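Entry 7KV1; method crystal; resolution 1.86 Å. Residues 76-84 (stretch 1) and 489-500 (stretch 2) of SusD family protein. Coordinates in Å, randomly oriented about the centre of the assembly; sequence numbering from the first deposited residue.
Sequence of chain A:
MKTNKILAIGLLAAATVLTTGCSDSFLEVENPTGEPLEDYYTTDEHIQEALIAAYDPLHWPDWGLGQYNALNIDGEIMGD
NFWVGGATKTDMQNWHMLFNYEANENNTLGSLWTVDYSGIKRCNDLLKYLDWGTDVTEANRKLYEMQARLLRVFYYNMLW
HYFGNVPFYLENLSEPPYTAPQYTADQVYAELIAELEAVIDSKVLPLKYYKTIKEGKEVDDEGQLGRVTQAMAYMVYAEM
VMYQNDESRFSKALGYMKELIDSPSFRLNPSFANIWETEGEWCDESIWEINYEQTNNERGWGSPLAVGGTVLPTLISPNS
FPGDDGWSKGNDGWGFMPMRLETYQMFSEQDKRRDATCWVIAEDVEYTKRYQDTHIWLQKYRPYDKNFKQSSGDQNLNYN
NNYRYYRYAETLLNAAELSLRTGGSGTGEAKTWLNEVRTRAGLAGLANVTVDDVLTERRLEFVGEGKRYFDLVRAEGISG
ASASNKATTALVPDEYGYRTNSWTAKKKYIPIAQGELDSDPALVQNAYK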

ATOM      1  N   GLU A  76       6.080  -5.177  -1.190  1.00 18.11           N
ATOM      2  CA  GLU A  76       7.327  -5.400  -0.417  1.00 19.87           C
ATOM      3  C   GLU A  76       8.290  -6.276  -1.231  1.00 18.97           C
ATOM      4  O   GLU A  76       9.507  -6.044  -1.152  1.00 18.26           O
ATOM      5  CB  GLU A  76       7.017  -6.010   0.956  1.00 20.63           C
ATOM      6  CG  GLU A  76       6.325  -5.081   1.927  1.00 20.81           C
ATOM      7  CD  GLU A  76       7.238  -4.135   2.685  1.00 20.73           C
ATOM      8  OE1 GLU A  76       8.463  -4.206   2.488  1.00 19.78           O
ATOM      9  OE2 GLU A  76       6.711  -3.296   3.416  1.00 19.76           O
ATOM     10  N   ILE A  77       7.801  -7.256  -1.979  1.00 19.31           N
ATOM     11  CA  ILE A  77       8.692  -8.314  -2.541  1.00 18.88           C
ATOM     12  C   ILE A  77       9.748  -7.729  -3.477  1.00 18.83           C
ATOM     13  O   ILE A  77      10.796  -8.364  -3.612  1.00 18.53           O
ATOM     14  CB  ILE A  77       7.930  -9.483  -3.187  1.00 21.41           C
ATOM     15  CG1 ILE A  77       6.933  -9.050  -4.271  1.00 21.74           C
ATOM     16  CG2 ILE A  77       7.269 -10.320  -2.086  1.00 23.85           C
ATOM     17  CD1 ILE A  77       6.376 -10.224  -5.088  1.00 23.29           C
ATOM     18  N   MET A  78       9.520  -6.597  -4.127  1.00 18.11           N
ATOM     19  CA  MET A  78      10.510  -6.063  -5.090  1.00 18.20           C
ATOM     20  C   MET A  78      11.479  -5.133  -4.362  1.00 18.63           C
ATOM     21  O   MET A  78      12.484  -4.728  -4.980  1.00 19.35           O
ATOM     22  CB  MET A  78       9.801  -5.389  -6.270  1.00 19.42           C
ATOM     23  CG  MET A  78       9.068  -6.420  -7.100  1.00 19.78           C
ATOM     24  SD  MET A  78       8.188  -5.748  -8.505  1.00 22.62           S
ATOM     25  CE  MET A  78       6.713  -5.086  -7.720  1.00 23.26           C
ATOM     26  N   GLY A  79      11.265  -4.956  -3.045  1.00 17.80           N
ATOM     27  CA  GLY A  79      12.058  -4.078  -2.179  1.00 17.93           C
ATOM     28  C   GLY A  79      13.147  -4.832  -1.445  1.00 17.83           C
ATOM     29  O   GLY A  79      13.534  -5.875  -1.924  1.00 19.48           O
ATOM     30  N   ASP A  80      13.562  -4.332  -0.291  1.00 17.75           N
ATOM     31  CA  ASP A  80      14.744  -4.841   0.450  1.00 19.96           C
ATOM     32  C   ASP A  80      14.407  -5.183   1.897  1.00 18.44           C
ATOM     33  O   ASP A  80      15.366  -5.444   2.603  1.00 17.29           O
ATOM     34  CB  ASP A  80      15.927  -3.869   0.370  1.00 20.03           C
ATOM     35  CG  ASP A  80      15.631  -2.481   0.914  1.00 22.85           C
ATOM     36  OD1 ASP A  80      14.393  -2.165   1.211  1.00 17.68           O
ATOM     37  OD2 ASP A  80      16.629  -1.725   1.040  1.00 22.98           O
ATOM     38  N   ASN A  81      13.129  -5.259   2.293  1.00 17.64           N
ATOM     39  CA  ASN A  81      12.785  -5.522   3.722  1.00 18.26           C
ATOM     40  C   ASN A  81      12.697  -7.041   4.008  1.00 18.78           C
ATOM     41  O   ASN A  81      12.976  -7.464   5.175  1.00 17.25           O
ATOM     42  CB  ASN A  81      11.471  -4.880   4.138  1.00 18.03           C
ATOM     43  CG  ASN A  81      11.575  -3.393   4.408  1.00 19.79           C
ATOM     44  OD1 ASN A  81      12.638  -2.912   4.823  1.00 20.30           O
ATOM     45  ND2 ASN A  81      10.480  -2.682   4.153  1.00 15.52           N
ATOM     46  N   PHE A  82      12.268  -7.824   3.026  1.00 17.97           N
ATOM     47  CA  PHE A  82      11.838  -9.236   3.234  1.00 18.95           C
ATOM     48  C   PHE A  82      12.511 -10.143   2.215  1.00 20.60           C
ATOM     49  O   PHE A  82      12.925  -9.691   1.154  1.00 19.16           O
ATOM     50  CB  PHE A  82      10.323  -9.376   3.059  1.00 19.32           C
ATOM     51  CG  PHE A  82       9.547  -8.661   4.131  1.00 20.49           C
ATOM     52  CD1 PHE A  82       9.288  -9.292   5.346  1.00 19.41           C
ATOM     53  CD2 PHE A  82       9.190  -7.323   3.973  1.00 19.65           C
ATOM     54  CE1 PHE A  82       8.635  -8.618   6.361  1.00 21.24           C
ATOM     55  CE2 PHE A  82       8.496  -6.672   4.979  1.00 21.41           C
ATOM     56  CZ  PHE A  82       8.240  -7.307   6.177  1.00 22.15           C
ATOM     57  N   TRP A  83      12.480 -11.437   2.497  1.00 19.31           N
ATOM     58  CA  TRP A  83      12.639 -12.486   1.471  1.00 18.18           C
ATOM     59  C   TRP A  83      11.222 -12.930   1.093  1.00 18.56           C
ATOM     60  O   TRP A  83      10.271 -12.652   1.855  1.00 19.42           O
ATOM     61  CB  TRP A  83      13.491 -13.639   2.000  1.00 18.53           C
ATOM     62  CG  TRP A  83      14.820 -13.271   2.568  1.00 17.72           C
ATOM     63  CD1 TRP A  83      15.241 -13.516   3.835  1.00 16.32           C
ATOM     64  CD2 TRP A  83      15.924 -12.636   1.881  1.00 18.15           C
ATOM     65  NE1 TRP A  83      16.529 -13.099   3.984  1.00 18.81           N
ATOM     66  CE2 TRP A  83      16.977 -12.529   2.822  1.00 18.18           C
ATOM     67  CE3 TRP A  83      16.114 -12.114   0.594  1.00 18.10           C
ATOM     68  CZ2 TRP A  83      18.201 -11.932   2.524  1.00 18.55           C
ATOM     69  CZ3 TRP A  83      17.332 -11.539   0.284  1.00 18.46           C
ATOM     70  CH2 TRP A  83      18.361 -11.457   1.236  1.00 19.92           C
ATOM     71  N   VAL A  84      11.072 -13.567  -0.050  1.00 18.39           N
ATOM     72  CA  VAL A  84       9.751 -14.068  -0.497  1.00 17.57           C
ATOM     73  C   VAL A  84       9.360 -15.273   0.375  1.00 18.00           C
ATOM     74  O   VAL A  84       8.201 -15.305   0.820  1.00 16.41           O
ATOM     75  CB  VAL A  84       9.760 -14.395  -1.993  1.00 17.73           C
ATOM     76  CG1 VAL A  84       8.482 -15.109  -2.413  1.00 18.27           C
ATOM     77  CG2 VAL A  84       9.923 -13.106  -2.779  1.00 17.88           C
TER
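Stretch 2, residues 489-500: TALVPDEYGYRT

Stretch 2 packs on stretch 1 from more than 400 residues away in the same chain. Stretch 1 has no regular helix or strand, but a type I turn runs from Glu76 to Gly79, closed by Gly79 N to Glu76 O at 2.8 Å. Stretch 2 starts at the end of a helix. Leu491 is the first residue to leave helical angles, and the rest is loop and turn. The nearest CA pairs are Asp80 and Leu491, 6.4 Å apart, and Trp83 and Tyr498, 8.2 Å apart. Both pairs rise in number together, so the two runs go roughly the same way. Together the stretches bury 400 Å².

Arg499 makes the direct hydrogen bonds between them. Its chi1 and chi2 are both t, so the chain extends toward stretch 1. Chi3 is m and turns the guanidinium so that Gly79 O lies at its edge. NH1 and NH2 of Arg499 both donate to Gly79 O, each at 3.0 Å. One carbonyl thus receives both terminal nitrogens.

Leu491 fills the space beside this turn. Its CA-to-CB bond points sideways, but the mt rotamer brings its end nearer. CD1 of Leu491 lies 3.5 Å from Met78 O, and CD2 of Leu491 is 3.5 Å from Gly79 C. Gly79 has no side chain, and a CB there would be crowded by Glu76 O.

Asp80 has chi1 p. Its OD2 accepts a hydrogen bond from a water at 2.5 Å. The same water donates to Ala490 O at 2.8 Å and so bridges the stretches. Ala490 CB is 4.1 Å from Asp80 OD2.

Trp83 has the largest area covered by the other stretch, 99 Å². Its chi1 is m, and its CA-to-CB bond points toward stretch 2. The edge of Tyr498 meets one face of the indole, with Tyr498 CD2 3.7 Å from Trp83 CE3. The ring planes stand at 77°. Tyr496 approaches obliquely, its CD2 3.6 Å from Trp83 CZ2. Asp494 OD2 lies at the indole edge, 3.3 Å from Trp83 CZ3.

Asp494 also organises its own loop. It opens a type I turn ending at Gly497, whose positive phi favours glycine. With chi1 p, the carboxylate faces backbone amides further along. OD1 of Asp494 accepts from Tyr496 N at 3.0 Å and Tyr498 N at 3.1 Å. OD2 of Asp494 accepts from Arg499 N at 2.8 Å. These bonds tie together the backbone that carries Tyr496, Tyr498 and Arg499 to stretch 1.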

ATOM      1  N   THR A 489      20.702   1.479  -6.389  1.00 19.23           N
ATOM      2  CA  THR A 489      21.840   1.182  -5.492  1.00 20.64           C
ATOM      3  C   THR A 489      21.397   0.357  -4.286  1.00 22.61           C
ATOM      4  O   THR A 489      22.252  -0.273  -3.702  1.00 23.20           O
ATOM      5  CB  THR A 489      22.566   2.468  -5.077  1.00 24.08           C
ATOM      6  OG1 THR A 489      21.564   3.450  -4.812  1.00 22.56           O
ATOM      7  CG2 THR A 489      23.544   2.934  -6.148  1.00 25.07           C
ATOM      8  N   ALA A 490      20.119   0.347  -3.919  1.00 21.30           N
ATOM      9  CA  ALA A 490      19.654  -0.419  -2.737  1.00 21.22           C
ATOM     10  C   ALA A 490      19.229  -1.822  -3.163  1.00 19.77           C
ATOM     11  O   ALA A 490      19.254  -2.722  -2.315  1.00 21.79           O
ATOM     12  CB  ALA A 490      18.506   0.301  -2.048  1.00 20.58           C
ATOM     13  N   LEU A 491      18.677  -1.961  -4.364  1.00 19.20           N
ATOM     14  CA  LEU A 491      18.073  -3.240  -4.831  1.00 17.93           C
ATOM     15  C   LEU A 491      19.119  -3.956  -5.680  1.00 17.85           C
ATOM     16  O   LEU A 491      19.044  -3.959  -6.926  1.00 17.25           O
ATOM     17  CB  LEU A 491      16.765  -2.957  -5.564  1.00 15.91           C
ATOM     18  CG  LEU A 491      15.718  -2.235  -4.714  1.00 15.70           C
ATOM     19  CD1 LEU A 491      14.473  -1.939  -5.546  1.00 13.56           C
ATOM     20  CD2 LEU A 491      15.356  -3.003  -3.434  1.00 14.59           C
ATOM     21  N   VAL A 492      20.079  -4.522  -4.988  1.00 20.30           N
ATOM     22  CA  VAL A 492      21.281  -5.155  -5.597  1.00 21.37           C
ATOM     23  C   VAL A 492      21.400  -6.576  -5.056  1.00 22.23           C
ATOM     24  O   VAL A 492      20.705  -6.940  -4.113  1.00 22.63           O
ATOM     25  CB  VAL A 492      22.556  -4.335  -5.299  1.00 21.95           C
ATOM     26  CG1 VAL A 492      22.546  -2.981  -6.001  1.00 23.07           C
ATOM     27  CG2 VAL A 492      22.820  -4.155  -3.814  1.00 23.29           C
ATOM     28  N   PRO A 493      22.284  -7.427  -5.641  1.00 22.15           N
ATOM     29  CA  PRO A 493      22.484  -8.790  -5.139  1.00 22.50           C
ATOM     30  C   PRO A 493      22.882  -8.823  -3.656  1.00 22.32           C
ATOM     31  O   PRO A 493      23.556  -7.925  -3.203  1.00 21.13           O
ATOM     32  CB  PRO A 493      23.584  -9.354  -6.076  1.00 22.19           C
ATOM     33  CG  PRO A 493      23.398  -8.562  -7.361  1.00 22.29           C
ATOM     34  CD  PRO A 493      23.036  -7.164  -6.878  1.00 22.62           C
ATOM     35  N   ASP A 494      22.392  -9.832  -2.924  1.00 22.98           N
ATOM     36  CA  ASP A 494      22.730 -10.079  -1.497  1.00 22.88           C
ATOM     37  C   ASP A 494      23.772 -11.198  -1.383  1.00 22.20           C
ATOM     38  O   ASP A 494      23.981 -11.939  -2.372  1.00 22.43           O
ATOM     39  CB  ASP A 494      21.479 -10.451  -0.703  1.00 22.20           C
ATOM     40  CG  ASP A 494      20.729 -11.590  -1.359  1.00 21.04           C
ATOM     41  OD1 ASP A 494      21.238 -12.719  -1.240  1.00 20.00           O
ATOM     42  OD2 ASP A 494      19.691 -11.325  -2.039  1.00 18.57           O
ATOM     43  N   GLU A 495      24.371 -11.320  -0.191  1.00 25.39           N
ATOM     44  CA  GLU A 495      25.452 -12.288   0.133  1.00 26.93           C
ATOM     45  C   GLU A 495      24.936 -13.727   0.153  1.00 28.70           C
ATOM     46  O   GLU A 495      25.774 -14.622   0.240  1.00 31.17           O
ATOM     47  CB  GLU A 495      26.074 -12.004   1.501  1.00 32.98           C
ATOM     48  CG  GLU A 495      25.104 -12.115   2.660  1.00 36.42           C
ATOM     49  CD  GLU A 495      25.770 -11.849   3.995  1.00 44.34           C
ATOM     50  OE1 GLU A 495      26.719 -12.581   4.328  1.00 54.97           O
ATOM     51  OE2 GLU A 495      25.359 -10.906   4.678  1.00 52.38           O
ATOM     52  N   TYR A 496      23.623 -13.959   0.085  1.00 27.51           N
ATOM     53  CA  TYR A 496      23.028 -15.313   0.213  1.00 28.52           C
ATOM     54  C   TYR A 496      22.721 -15.877  -1.172  1.00 27.90           C
ATOM     55  O   TYR A 496      22.266 -17.015  -1.209  1.00 32.23           O
ATOM     56  CB  TYR A 496      21.782 -15.296   1.110  1.00 29.17           C
ATOM     57  CG  TYR A 496      21.961 -14.741   2.503  1.00 31.96           C
ATOM     58  CD1 TYR A 496      22.638 -15.446   3.500  1.00 35.70           C
ATOM     59  CD2 TYR A 496      21.451 -13.495   2.829  1.00 33.06           C
ATOM     60  CE1 TYR A 496      22.804 -14.917   4.778  1.00 35.94           C
ATOM     61  CE2 TYR A 496      21.630 -12.948   4.088  1.00 37.56           C
ATOM     62  CZ  TYR A 496      22.294 -13.662   5.068  1.00 38.74           C
ATOM     63  OH  TYR A 496      22.419 -13.079   6.298  1.00 46.74           O
ATOM     64  N   GLY A 497      22.880 -15.126  -2.272  1.00 24.68           N
ATOM     65  CA  GLY A 497      22.579 -15.647  -3.629  1.00 25.06           C
ATOM     66  C   GLY A 497      21.098 -15.637  -4.002  1.00 23.26           C
ATOM     67  O   GLY A 497      20.718 -16.289  -4.998  1.00 24.85           O
ATOM     68  N   TYR A 498      20.265 -14.927  -3.247  1.00 22.01           N
ATOM     69  CA  TYR A 498      18.792 -14.904  -3.439  1.00 21.43           C
ATOM     70  C   TYR A 498      18.452 -13.929  -4.569  1.00 21.01           C
ATOM     71  O   TYR A 498      18.059 -14.330  -5.661  1.00 21.89           O
ATOM     72  CB  TYR A 498      18.089 -14.560  -2.120  1.00 21.14           C
ATOM     73  CG  TYR A 498      18.226 -15.571  -0.996  1.00 20.33           C
ATOM     74  CD1 TYR A 498      18.440 -16.925  -1.220  1.00 23.65           C
ATOM     75  CD2 TYR A 498      18.180 -15.140   0.310  1.00 20.71           C
ATOM     76  CE1 TYR A 498      18.543 -17.825  -0.162  1.00 24.38           C
ATOM     77  CE2 TYR A 498      18.300 -16.011   1.379  1.00 22.19           C
ATOM     78  CZ  TYR A 498      18.478 -17.362   1.143  1.00 24.63           C
ATOM     79  OH  TYR A 498      18.569 -18.185   2.231  1.00 27.07           O
ATOM     80  N   ARG A 499      18.661 -12.639  -4.340  1.00 20.65           N
ATOM     81  CA  ARG A 499      18.588 -11.631  -5.419  1.00 19.64           C
ATOM     82  C   ARG A 499      19.926 -11.662  -6.153  1.00 18.24           C
ATOM     83  O   ARG A 499      20.937 -11.470  -5.486  1.00 16.50           O
ATOM     84  CB  ARG A 499      18.360 -10.223  -4.876  1.00 19.27           C
ATOM     85  CG  ARG A 499      18.182  -9.193  -5.978  1.00 19.07           C
ATOM     86  CD  ARG A 499      17.625  -7.897  -5.385  1.00 18.61           C
ATOM     87  NE  ARG A 499      16.203  -8.018  -5.217  1.00 18.86           N
ATOM     88  CZ  ARG A 499      15.462  -7.441  -4.266  1.00 17.98           C
ATOM     89  NH1 ARG A 499      16.022  -6.723  -3.301  1.00 19.44           N
ATOM     90  NH2 ARG A 499      14.155  -7.641  -4.276  1.00 16.55           N
ATOM     91  N   THR A 500      19.905 -11.906  -7.459  1.00 20.32           N
ATOM     92  CA  THR A 500      21.143 -12.001  -8.284  1.00 23.02           C
ATOM     93  C   THR A 500      21.154 -10.897  -9.345  1.00 25.68           C
ATOM     94  O   THR A 500      22.186 -10.795  -9.977  1.00 24.08           O
ATOM     95  CB  THR A 500      21.280 -13.357  -8.982  1.00 23.77           C
ATOM     96  OG1 THR A 500      20.160 -13.435  -9.864  1.00 23.24           O
ATOM     97  CG2 THR A 500      21.340 -14.512  -7.998  1.00 24.14           C
TER
HETATM   98  O   HOH W   1      19.055  -2.170   0.465  1.00 33.63           O